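Local coordinates for peptidase M16 C-terminal domain-containing protein (Enterococcus faecalis, PDB 3D3Y), which is of unknown function but probably belongs to the M16 metallopeptidase family, with a domain of that family's inactive type, at residues Leu259-Asp264 against Leu410-Ile415. Sequence-based numbering, arbitrary orientation.
Sequences LAYNTD and LELQAI
A single carbonyl, A260 O, takes two backbone donors at a classic beta bulge: Q413 N at 2.8 Å and A414 N at 3.2 Å from A260 O, both in the carbonyl plane. Q413 is the extra residue, so L412, not Q413, pairs with Y261. On one side of the bulge A260 N gives a nearly straight hydrogen bond to A414 O (2.9 Å); on the other, N262 and E411 exchange two backbone hydrogen bonds. The Y261 ring sits between two leucines. L412 CD1 lies over the ring centre, 3.9 Å above the plane, while L410 CD2 covers the opposite face, offset toward the rim, 3.6 Å from Y261 CD1. That same L412 methyl reaches L259 CB at 3.8 Å, and L410 CD1 meets T263 CG2. Helix 326-341 covers the face carrying L259 and Y261, through I333 and L337; on the other face, A260 and A414 meet helix 150-162. The contact thus places the chain's last strand, 411-421, between 255-262 and 244-251 in a mixed sheet. With CH-pi contacts on both faces, the Y261 ring is probably steadied largely by dispersion, whereas hydrogen bonding fixes the strand register, extra residue included.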
# COMPACT_ATOMS: atom_id res chain seq x y z
N LEU A 259 18.95 3.34 5.49
CA LEU A 259 19.39 2.05 6.05
C LEU A 259 18.17 1.15 6.14
O LEU A 259 17.08 1.60 6.53
CB LEU A 259 19.95 2.20 7.47
CG LEU A 259 21.22 3.01 7.76
CD1 LEU A 259 20.95 4.53 7.70
CD2 LEU A 259 21.68 2.64 9.14
N ALA A 260 18.37 -0.12 5.82
CA ALA A 260 17.32 -1.12 5.90
C ALA A 260 17.75 -2.25 6.81
O ALA A 260 18.84 -2.83 6.65
CB ALA A 260 17.00 -1.66 4.52
N TYR A 261 16.84 -2.62 7.71
CA TYR A 261 17.07 -3.67 8.68
C TYR A 261 16.04 -4.76 8.52
O TYR A 261 14.87 -4.46 8.26
CB TYR A 261 16.83 -3.10 10.08
CG TYR A 261 17.70 -1.95 10.51
CD1 TYR A 261 18.80 -2.15 11.34
CD2 TYR A 261 17.37 -0.64 10.16
CE1 TYR A 261 19.59 -1.08 11.76
CE2 TYR A 261 18.13 0.44 10.59
CZ TYR A 261 19.22 0.21 11.39
OH TYR A 261 19.95 1.29 11.82
N ASN A 262 16.45 -6.02 8.71
CA ASN A 262 15.51 -7.13 8.79
C ASN A 262 14.95 -7.16 10.23
O ASN A 262 15.73 -7.13 11.20
CB ASN A 262 16.23 -8.45 8.45
CG ASN A 262 15.31 -9.67 8.45
OD1 ASN A 262 14.91 -10.15 9.50
ND2 ASN A 262 15.02 -10.18 7.29
N THR A 263 13.64 -7.18 10.36
CA THR A 263 13.04 -7.30 11.68
C THR A 263 12.52 -8.70 11.93
O THR A 263 12.36 -9.08 13.09
CB THR A 263 11.83 -6.36 11.84
OG1 THR A 263 10.83 -6.75 10.90
CG2 THR A 263 12.22 -4.88 11.59
N ASP A 264 12.22 -9.42 10.86
CA ASP A 264 11.49 -10.67 10.94
C ASP A 264 10.19 -10.57 11.81
O ASP A 264 9.78 -11.55 12.41
CB ASP A 264 12.44 -11.76 11.48
CG ASP A 264 11.98 -13.17 11.17
OD1 ASP A 264 11.53 -13.43 10.01
OD2 ASP A 264 12.09 -14.02 12.08
N LEU A 410 16.51 -6.78 15.47
CA LEU A 410 16.82 -5.92 14.33
C LEU A 410 18.18 -6.26 13.82
O LEU A 410 19.11 -6.38 14.60
CB LEU A 410 16.86 -4.47 14.79
CG LEU A 410 16.27 -3.47 13.84
CD1 LEU A 410 14.78 -3.68 14.00
CD2 LEU A 410 16.62 -2.06 14.22
N GLU A 411 18.33 -6.35 12.50
CA GLU A 411 19.62 -6.67 11.92
C GLU A 411 19.82 -5.83 10.67
O GLU A 411 19.11 -6.01 9.68
CB GLU A 411 19.66 -8.15 11.54
CG GLU A 411 20.96 -8.59 10.95
CD GLU A 411 22.04 -8.89 12.00
OE1 GLU A 411 23.23 -8.95 11.62
OE2 GLU A 411 21.70 -9.06 13.20
N LEU A 412 20.81 -4.94 10.70
CA LEU A 412 21.12 -4.08 9.54
C LEU A 412 21.53 -4.94 8.36
O LEU A 412 22.28 -5.93 8.52
CB LEU A 412 22.18 -3.03 9.89
CG LEU A 412 22.61 -2.01 8.83
CD1 LEU A 412 21.40 -1.24 8.29
CD2 LEU A 412 23.68 -1.05 9.38
N GLN A 413 20.99 -4.61 7.17
CA GLN A 413 21.20 -5.41 5.96
C GLN A 413 21.67 -4.61 4.74
O GLN A 413 22.41 -5.13 3.90
CB GLN A 413 19.91 -6.18 5.60
CG GLN A 413 19.57 -7.35 6.59
CD GLN A 413 20.54 -8.52 6.50
OE1 GLN A 413 21.61 -8.54 7.15
NE2 GLN A 413 20.18 -9.51 5.69
N ALA A 414 21.24 -3.36 4.63
CA ALA A 414 21.58 -2.59 3.44
C ALA A 414 21.67 -1.12 3.80
O ALA A 414 20.97 -0.64 4.68
CB ALA A 414 20.54 -2.85 2.32
N ILE A 415 22.56 -0.41 3.12
CA ILE A 415 22.70 1.02 3.30
C ILE A 415 22.75 1.60 1.89
O ILE A 415 23.56 1.15 1.06
CB ILE A 415 24.04 1.40 3.99
CG1 ILE A 415 24.12 0.89 5.42
CG2 ILE A 415 24.30 2.94 3.89
CD1 ILE A 415 25.52 0.90 5.97